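Long-range contacts in quinoline 2-oxidoreductase large subunit (Pseudomonas putida, PDB 1T3Q), which carries the molybdenum centre and its pterin cytosine dinucleotide cofactor in a molybdenum hydroxylase that probably oxidises quinoline: residues S183-G189 with M302-G308; K258-H262 with N328-T332; R285-L290 with T705-Y711. All coordinates share one frame. Numbering follows the deposited sequence.

Contact 1 (S183-G189 with M302-G308)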
loop_
_atom_site.group_PDB
_atom_site.type_symbol
_atom_site.label_atom_id
_atom_site.label_comp_id
_atom_site.label_asym_id
_atom_site.label_seq_id
_atom_site.Cartn_x
_atom_site.Cartn_y
_atom_site.Cartn_z
ATOM N N SER B 183 38.887 23.194 50.939
ATOM C CA SER B 183 37.521 23.711 50.965
ATOM C C SER B 183 36.849 23.452 52.308
ATOM O O SER B 183 37.179 22.489 53.001
ATOM C CB SER B 183 36.690 23.079 49.843
ATOM O OG SER B 183 36.627 21.670 49.991
ATOM N N ALA B 184 35.906 24.316 52.671
ATOM C CA ALA B 184 35.184 24.177 53.931
ATOM C C ALA B 184 34.430 22.851 53.944
ATOM O O ALA B 184 34.305 22.202 54.983
ATOM C CB ALA B 184 34.204 25.333 54.104
ATOM N N GLY B 185 33.929 22.453 52.781
ATOM C CA GLY B 185 33.189 21.212 52.703
ATOM C C GLY B 185 33.434 20.409 51.448
ATOM O O GLY B 185 33.838 20.934 50.407
ATOM N N VAL B 186 33.183 19.110 51.558
ATOM C CA VAL B 186 33.349 18.198 50.441
ATOM C C VAL B 186 32.348 17.057 50.563
ATOM O O VAL B 186 32.067 16.586 51.662
ATOM C CB VAL B 186 34.770 17.573 50.418
ATOM C CG1 VAL B 186 34.832 16.463 49.382
ATOM C CG2 VAL B 186 35.817 18.641 50.117
ATOM N N VAL B 187 31.797 16.640 49.429
ATOM C CA VAL B 187 30.884 15.506 49.376
ATOM C C VAL B 187 31.331 14.722 48.159
ATOM O O VAL B 187 31.658 15.308 47.124
ATOM C CB VAL B 187 29.398 15.918 49.200
ATOM C CG1 VAL B 187 28.882 16.538 50.488
ATOM C CG2 VAL B 187 29.241 16.875 48.026
ATOM N N ARG B 188 31.362 13.400 48.284
ATOM C CA ARG B 188 31.790 12.553 47.185
ATOM C C ARG B 188 30.934 11.301 47.130
ATOM O O ARG B 188 30.349 10.886 48.129
ATOM C CB ARG B 188 33.259 12.152 47.367
ATOM C CG ARG B 188 34.133 13.287 47.883
ATOM C CD ARG B 188 35.619 12.938 47.919
ATOM N NE ARG B 188 36.306 13.363 46.703
ATOM C CZ ARG B 188 37.541 13.854 46.674
ATOM N NH1 ARG B 188 38.236 13.987 47.798
ATOM N NH2 ARG B 188 38.080 14.229 45.520
ATOM N N GLY B 189 30.862 10.707 45.952
ATOM C CA GLY B 189 30.087 9.498 45.802
ATOM C C GLY B 189 30.545 8.687 44.615
ATOM O O GLY B 189 31.077 9.221 43.637
ATOM N N MET B 302 32.000 10.950 41.456
ATOM C CA MET B 302 31.886 12.395 41.524
ATOM C C MET B 302 32.253 12.994 42.869
ATOM O O MET B 302 32.038 12.391 43.920
ATOM C CB MET B 302 30.455 12.797 41.154
ATOM C CG MET B 302 30.250 14.284 40.926
ATOM S SD MET B 302 28.540 14.654 40.471
ATOM C CE MET B 302 28.528 14.193 38.764
ATOM N N GLY B 303 32.815 14.198 42.816
ATOM C CA GLY B 303 33.202 14.899 44.024
ATOM C C GLY B 303 32.825 16.357 43.860
ATOM O O GLY B 303 32.994 16.926 42.785
ATOM N N LEU B 304 32.294 16.957 44.919
ATOM C CA LEU B 304 31.895 18.356 44.892
ATOM C C LEU B 304 32.507 19.073 46.085
ATOM O O LEU B 304 32.366 18.636 47.224
ATOM C CB LEU B 304 30.368 18.471 44.948
ATOM C CG LEU B 304 29.745 19.871 44.965
ATOM C CD1 LEU B 304 30.033 20.586 43.652
ATOM C CD2 LEU B 304 28.233 19.747 45.171
ATOM N N ALA B 305 33.210 20.165 45.816
ATOM C CA ALA B 305 33.836 20.953 46.870
ATOM C C ALA B 305 33.033 22.244 46.981
ATOM O O ALA B 305 32.588 22.779 45.972
ATOM C CB ALA B 305 35.285 21.259 46.509
ATOM N N PHE B 306 32.844 22.739 48.200
ATOM C CA PHE B 306 32.073 23.959 48.397
ATOM C C PHE B 306 32.539 24.752 49.611
ATOM O O PHE B 306 33.183 24.211 50.507
ATOM C CB PHE B 306 30.584 23.608 48.519
ATOM C CG PHE B 306 30.293 22.513 49.512
ATOM C CD1 PHE B 306 29.984 22.813 50.832
ATOM C CD2 PHE B 306 30.332 21.176 49.120
ATOM C CE1 PHE B 306 29.713 21.797 51.753
ATOM C CE2 PHE B 306 30.064 20.157 50.029
ATOM C CZ PHE B 306 29.754 20.465 51.348
ATOM N N ASP B 307 32.214 26.040 49.643
ATOM C CA ASP B 307 32.623 26.870 50.764
ATOM C C ASP B 307 31.576 26.871 51.878
ATOM O O ASP B 307 30.531 26.224 51.761
ATOM C CB ASP B 307 32.950 28.298 50.290
ATOM C CG ASP B 307 31.720 29.107 49.902
ATOM O OD1 ASP B 307 31.905 30.192 49.306
ATOM O OD2 ASP B 307 30.581 28.691 50.197
ATOM N N GLY B 308 31.869 27.590 52.957
ATOM C CA GLY B 308 30.969 27.639 54.096
ATOM C C GLY B 308 29.569 28.145 53.826
ATOM O O GLY B 308 28.675 27.959 54.650
#
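Strands 185-189 and 302-306 are antiparallel neighbours in a mixed beta sheet of the molybdopterin cofactor-binding region. Their axes come within 4.7 Å at 170°. Six backbone hydrogen bonds hold them in register, two at each hydrogen-bonded pair: Gly185 with Phe306, Val187 with Leu304, and Gly189 with Met302. The shortest runs from Leu304 N to Val187 O at 2.8 Å. The non-hydrogen-bonded pairs between them, Val186 with Ala305 and Arg188 with Gly303, bring the chains closer and add CA-H...O contacts. One joins Arg188 CA to Met302 O at 3.3 Å.

Apolar contacts differ on the two faces. The face with Val187, Leu304 and Phe306 is the more tightly packed one: Val187 CG2 meets Leu304 CB at 3.6 Å, and Val187 CG1 meets the edge of the Phe306 ring at CE2, 3.8 Å away. Helix 375-393 covers this face through Ala389 and Gln392. On the other face, Val186 and Ala305 touch only loosely, and Phe180 of helix 177-182 packs on both. Arg188 makes a cation-pi contact with the same Phe180.

The Phe306 ring folds back over its own pair partner. A side chain on Gly185 would clash with it. Instead there is a CH-pi contact, with Gly185 CA over the ring face, 3.9 Å from the centroid of the Phe306 ring.

Contact 2 (K258-H262 with N328-T332)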
loop_
_atom_site.group_PDB
_atom_site.type_symbol
_atom_site.label_atom_id
_atom_site.label_comp_id
_atom_site.label_asym_id
_atom_site.label_seq_id
_atom_site.Cartn_x
_atom_site.Cartn_y
_atom_site.Cartn_z
ATOM N N LYS B 258 14.287 2.560 19.170
ATOM C CA LYS B 258 13.993 2.487 17.754
ATOM C C LYS B 258 14.657 3.624 16.979
ATOM O O LYS B 258 14.265 3.953 15.859
ATOM C CB LYS B 258 12.473 2.451 17.553
ATOM C CG LYS B 258 11.894 1.135 18.075
ATOM C CD LYS B 258 10.374 1.043 18.003
ATOM C CE LYS B 258 9.907 -0.250 18.667
ATOM N NZ LYS B 258 8.434 -0.268 18.924
ATOM N N ALA B 259 15.680 4.208 17.595
ATOM C CA ALA B 259 16.453 5.273 16.979
ATOM C C ALA B 259 17.856 4.726 16.720
ATOM O O ALA B 259 18.852 5.409 16.946
ATOM C CB ALA B 259 16.522 6.490 17.892
ATOM N N HIS B 260 17.917 3.475 16.277
ATOM C CA HIS B 260 19.183 2.824 15.942
ATOM C C HIS B 260 18.960 2.009 14.685
ATOM O O HIS B 260 17.822 1.689 14.326
ATOM C CB HIS B 260 19.646 1.836 17.020
ATOM C CG HIS B 260 19.850 2.441 18.372
ATOM N ND1 HIS B 260 18.867 2.443 19.339
ATOM C CD2 HIS B 260 20.929 3.043 18.928
ATOM C CE1 HIS B 260 19.333 3.017 20.434
ATOM N NE2 HIS B 260 20.580 3.390 20.212
ATOM N N LEU B 261 20.051 1.666 14.014
ATOM C CA LEU B 261 19.953 0.823 12.838
ATOM C C LEU B 261 20.124 -0.578 13.405
ATOM O O LEU B 261 21.100 -0.850 14.105
ATOM C CB LEU B 261 21.079 1.126 11.847
ATOM C CG LEU B 261 21.015 0.263 10.585
ATOM C CD1 LEU B 261 19.776 0.624 9.778
ATOM C CD2 LEU B 261 22.268 0.477 9.746
ATOM N N HIS B 262 19.179 -1.469 13.131
ATOM C CA HIS B 262 19.280 -2.827 13.660
ATOM C C HIS B 262 19.773 -3.799 12.600
ATOM O O HIS B 262 19.429 -3.680 11.428
ATOM C CB HIS B 262 17.918 -3.323 14.157
ATOM C CG HIS B 262 17.141 -2.293 14.912
ATOM N ND1 HIS B 262 17.592 -1.732 16.085
ATOM C CD2 HIS B 262 15.953 -1.701 14.641
ATOM C CE1 HIS B 262 16.718 -0.832 16.503
ATOM N NE2 HIS B 262 15.715 -0.795 15.644
ATOM N N ASN B 328 26.762 1.153 18.805
ATOM C CA ASN B 328 25.476 1.159 18.125
ATOM C C ASN B 328 25.585 2.260 17.074
ATOM O O ASN B 328 26.403 3.171 17.208
ATOM C CB ASN B 328 24.354 1.536 19.096
ATOM C CG ASN B 328 24.489 2.963 19.603
ATOM O OD1 ASN B 328 24.955 3.202 20.717
ATOM N ND2 ASN B 328 24.102 3.920 18.771
ATOM N N LEU B 329 24.767 2.181 16.033
ATOM C CA LEU B 329 24.750 3.214 15.000
ATOM C C LEU B 329 23.382 3.876 15.190
ATOM O O LEU B 329 22.374 3.180 15.264
ATOM C CB LEU B 329 24.831 2.582 13.609
ATOM C CG LEU B 329 25.621 3.223 12.454
ATOM C CD1 LEU B 329 24.727 3.301 11.231
ATOM C CD2 LEU B 329 26.165 4.594 12.824
ATOM N N PRO B 330 23.321 5.220 15.195
ATOM C CA PRO B 330 24.417 6.181 15.020
ATOM C C PRO B 330 25.030 6.848 16.257
ATOM O O PRO B 330 25.969 7.632 16.120
ATOM C CB PRO B 330 23.781 7.221 14.120
ATOM C CG PRO B 330 22.406 7.359 14.786
ATOM C CD PRO B 330 22.015 5.907 15.108
ATOM N N TRP B 331 24.530 6.544 17.451
ATOM C CA TRP B 331 25.027 7.203 18.660
ATOM C C TRP B 331 26.355 6.718 19.227
ATOM O O TRP B 331 27.093 7.506 19.823
ATOM C CB TRP B 331 23.957 7.135 19.755
ATOM C CG TRP B 331 22.578 7.353 19.210
ATOM C CD1 TRP B 331 21.544 6.460 19.217
ATOM C CD2 TRP B 331 22.110 8.501 18.493
ATOM N NE1 TRP B 331 20.466 6.976 18.542
ATOM C CE2 TRP B 331 20.784 8.227 18.087
ATOM C CE3 TRP B 331 22.683 9.733 18.149
ATOM C CZ2 TRP B 331 20.020 9.140 17.350
ATOM C CZ3 TRP B 331 21.924 10.644 17.416
ATOM C CH2 TRP B 331 20.605 10.339 17.024
ATOM N N THR B 332 26.645 5.432 19.040
ATOM C CA THR B 332 27.864 4.790 19.540
ATOM C C THR B 332 27.891 4.779 21.061
ATOM O O THR B 332 26.937 5.207 21.715
ATOM C CB THR B 332 29.167 5.475 19.010
ATOM O OG1 THR B 332 29.416 6.695 19.723
ATOM C CG2 THR B 332 29.032 5.787 17.523
HETATM O O HOH W 1 23.189 -0.154 15.644
#
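Asn328 opens the second segment and borders the His260 ring near its plane. Leu329 makes the main backbone link. Leu329 O accepts a hydrogen bond from Leu261 N at 3.0 Å and also lies 3.3 Å from His260 CA. Water 1 bridges the loops, 2.7 Å from Leu261 O and accepting from Leu329 N at 2.8 Å. The side chains meet too, with Leu261 CD2 4.0 Å from Leu329 CD1. Pro330 follows a cis peptide bond and puts its CD 3.7 Å from Ala259 O. Trp331 then reaches back: its NE1 donates to Ala259 O at 2.8 Å. Its indole edge faces the His260 ring in an offset edge-to-face pair, with planes at 80°. His260 NE2 is hydrogen-bonded to Ala369 N, which ties in a third loop. Two irregular loops are thus locked together beside the molybdenum site: the Ala259 side chain is about 4 Å from the dioxosulfidomolybdenum ion, and Trp331 meets Tyr545 of its pocket.

Contact 3 (R285-L290 with T705-Y711)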
loop_
_atom_site.group_PDB
_atom_site.type_symbol
_atom_site.label_atom_id
_atom_site.label_comp_id
_atom_site.label_asym_id
_atom_site.label_seq_id
_atom_site.Cartn_x
_atom_site.Cartn_y
_atom_site.Cartn_z
ATOM N N ARG B 285 9.449 -10.659 23.013
ATOM C CA ARG B 285 9.965 -9.932 24.165
ATOM C C ARG B 285 11.375 -10.334 24.604
ATOM O O ARG B 285 12.167 -9.484 25.004
ATOM C CB ARG B 285 8.993 -10.060 25.342
ATOM C CG ARG B 285 9.391 -9.246 26.570
ATOM C CD ARG B 285 9.568 -7.762 26.253
ATOM N NE ARG B 285 8.383 -7.173 25.630
ATOM C CZ ARG B 285 8.304 -5.907 25.225
ATOM N NH1 ARG B 285 9.347 -5.094 25.374
ATOM N NH2 ARG B 285 7.185 -5.451 24.675
ATOM N N GLN B 286 11.691 -11.622 24.530
ATOM C CA GLN B 286 13.019 -12.085 24.924
ATOM C C GLN B 286 14.093 -11.521 24.005
ATOM O O GLN B 286 15.162 -11.119 24.466
ATOM C CB GLN B 286 13.070 -13.615 24.924
ATOM C CG GLN B 286 12.357 -14.222 26.116
ATOM C CD GLN B 286 10.909 -13.780 26.201
ATOM O OE1 GLN B 286 10.106 -14.116 25.335
ATOM N NE2 GLN B 286 10.570 -13.009 27.237
ATOM N N GLU B 287 13.807 -11.485 22.708
ATOM C CA GLU B 287 14.764 -10.953 21.745
ATOM C C GLU B 287 14.976 -9.459 21.972
ATOM O O GLU B 287 16.067 -8.935 21.720
ATOM C CB GLU B 287 14.273 -11.198 20.321
ATOM C CG GLU B 287 14.023 -12.665 20.006
ATOM C CD GLU B 287 13.533 -12.865 18.597
ATOM O OE1 GLU B 287 14.352 -13.245 17.734
ATOM O OE2 GLU B 287 12.329 -12.633 18.345
ATOM N N ASN B 288 13.943 -8.763 22.448
ATOM C CA ASN B 288 14.097 -7.331 22.699
ATOM C C ASN B 288 15.095 -7.131 23.837
ATOM O O ASN B 288 15.889 -6.191 23.816
ATOM C CB ASN B 288 12.762 -6.679 23.060
ATOM C CG ASN B 288 12.818 -5.165 22.968
ATOM O OD1 ASN B 288 12.747 -4.587 21.870
ATOM N ND2 ASN B 288 12.965 -4.516 24.107
ATOM N N PHE B 289 15.063 -8.010 24.832
ATOM C CA PHE B 289 16.009 -7.907 25.937
ATOM C C PHE B 289 17.394 -8.394 25.504
ATOM O O PHE B 289 18.404 -7.804 25.864
ATOM C CB PHE B 289 15.542 -8.727 27.143
ATOM C CG PHE B 289 14.469 -8.053 27.958
ATOM C CD1 PHE B 289 13.209 -8.625 28.078
ATOM C CD2 PHE B 289 14.718 -6.836 28.585
ATOM C CE1 PHE B 289 12.203 -7.990 28.810
ATOM C CE2 PHE B 289 13.722 -6.189 29.320
ATOM C CZ PHE B 289 12.461 -6.767 29.431
ATOM N N LEU B 290 17.425 -9.459 24.711
ATOM C CA LEU B 290 18.681 -10.048 24.244
ATOM C C LEU B 290 19.452 -9.312 23.156
ATOM O O LEU B 290 20.665 -9.115 23.277
ATOM C CB LEU B 290 18.434 -11.473 23.740
ATOM C CG LEU B 290 18.261 -12.604 24.750
ATOM C CD1 LEU B 290 17.694 -13.828 24.043
ATOM C CD2 LEU B 290 19.599 -12.917 25.403
ATOM N N THR B 705 18.005 -11.567 32.827
ATOM C CA THR B 705 16.709 -10.895 32.748
ATOM C C THR B 705 16.253 -10.824 31.293
ATOM O O THR B 705 16.729 -9.983 30.524
ATOM C CB THR B 705 16.780 -9.460 33.329
ATOM O OG1 THR B 705 17.811 -8.727 32.661
ATOM C CG2 THR B 705 17.085 -9.496 34.822
ATOM N N THR B 706 15.338 -11.709 30.907
ATOM C CA THR B 706 14.841 -11.723 29.536
ATOM C C THR B 706 13.318 -11.764 29.466
ATOM O O THR B 706 12.754 -11.930 28.388
ATOM C CB THR B 706 15.392 -12.935 28.731
ATOM O OG1 THR B 706 15.061 -14.153 29.410
ATOM C CG2 THR B 706 16.911 -12.844 28.582
ATOM N N THR B 707 12.653 -11.608 30.607
ATOM C CA THR B 707 11.189 -11.628 30.631
ATOM C C THR B 707 10.624 -10.508 31.502
ATOM O O THR B 707 11.327 -9.933 32.325
ATOM C CB THR B 707 10.648 -12.964 31.184
ATOM O OG1 THR B 707 10.890 -13.024 32.594
ATOM C CG2 THR B 707 11.345 -14.141 30.514
ATOM N N LEU B 708 9.343 -10.210 31.314
ATOM C CA LEU B 708 8.674 -9.170 32.083
ATOM C C LEU B 708 8.448 -9.630 33.521
ATOM O O LEU B 708 7.960 -8.870 34.362
ATOM C CB LEU B 708 7.349 -8.808 31.415
ATOM C CG LEU B 708 7.243 -7.457 30.698
ATOM C CD1 LEU B 708 8.559 -7.040 30.076
ATOM C CD2 LEU B 708 6.153 -7.548 29.655
ATOM N N MET B 709 8.795 -10.884 33.796
ATOM C CA MET B 709 8.680 -11.427 35.141
ATOM C C MET B 709 9.923 -11.029 35.935
ATOM O O MET B 709 9.862 -10.835 37.147
ATOM C CB MET B 709 8.564 -12.951 35.095
ATOM C CG MET B 709 7.207 -13.441 34.641
ATOM S SD MET B 709 5.963 -13.210 35.919
ATOM C CE MET B 709 5.618 -14.897 36.314
ATOM N N ASP B 710 11.056 -10.908 35.249
ATOM C CA ASP B 710 12.287 -10.522 35.926
ATOM C C ASP B 710 12.650 -9.063 35.706
ATOM O O ASP B 710 13.450 -8.506 36.455
ATOM C CB ASP B 710 13.448 -11.421 35.498
ATOM C CG ASP B 710 13.317 -12.831 36.044
ATOM O OD1 ASP B 710 12.961 -12.980 37.235
ATOM O OD2 ASP B 710 13.577 -13.788 35.291
ATOM N N TYR B 711 12.077 -8.455 34.672
ATOM C CA TYR B 711 12.322 -7.046 34.385
ATOM C C TYR B 711 11.026 -6.328 34.731
ATOM O O TYR B 711 10.039 -6.408 33.998
ATOM C CB TYR B 711 12.651 -6.819 32.909
ATOM C CG TYR B 711 13.158 -5.418 32.647
ATOM C CD1 TYR B 711 14.472 -5.066 32.962
ATOM C CD2 TYR B 711 12.311 -4.427 32.141
ATOM C CE1 TYR B 711 14.931 -3.754 32.782
ATOM C CE2 TYR B 711 12.761 -3.113 31.959
ATOM C CZ TYR B 711 14.071 -2.788 32.282
ATOM O OH TYR B 711 14.516 -1.492 32.131
HETATM O O HOH W 2 7.949 -11.732 28.847
#
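A single aromatic side chain, Phe289, touches five residues of the irregular segment 705-711, yet just one direct hydrogen bond joins the two segments. Helix 285-291 here packs against a loop from the second of the two molybdopterin cofactor-binding sequence regions, so the contact links parts of the chain from both. Phe289 CZ lies 4.0 Å from Leu708 CD1. Phe289 CE2 sits over the face of the Tyr711 ring, 3.5 Å from Tyr711 CG. The two rings are oblique, with planes at 55°. The next residue, Leu290, brings its CG within 4.1 Å of Thr706 CG2.

The loop is shaped by an ST turn. Thr707 OG1 accepts from Met709 N at 3.2 Å, and Tyr711 N bonds to Thr707 O at 2.9 Å. This turns the chain so that both Leu708 and Tyr711 reach Phe289. Tyr711 OH is anchored further on, by Ser197 N.

The site lies at a subunit junction. Arg285 reaches Gly47 O of the small subunit with NH2, and Val52 of that subunit packs on Leu708. Phe42 of the medium subunit packs on Thr707.

Gln286 supplies the polar link. Its NE2 is weakly bonded to water 2, which also accepts from Leu708 N at 3.2 Å. The direct bond is short, 2.7 Å from Gln286 NE2 to Thr706 O.

From the N terminus, the chain first meets 183-189, which leads into strand 185-193. Next come 258-262, the helical 285-290 and then 302-308, which closes the loop of contact 1 after 112 intervening residues. Segment 328-332 closes contact 2 with 65 residues between. Contact 3 closes last, at 705-711, after 414. Every pair of contacts crosses and none nests. Contact 1 pairs two strands of one sheet, contact 2 joins two loops near the molybdenum, and contact 3 reaches from the first cofactor-binding sequence region to the second. Contacts 2 and 3 are neighbours, with nearest atoms about 6 Å apart. Contact 1 is remote, its centre 38 and 40 Å from theirs.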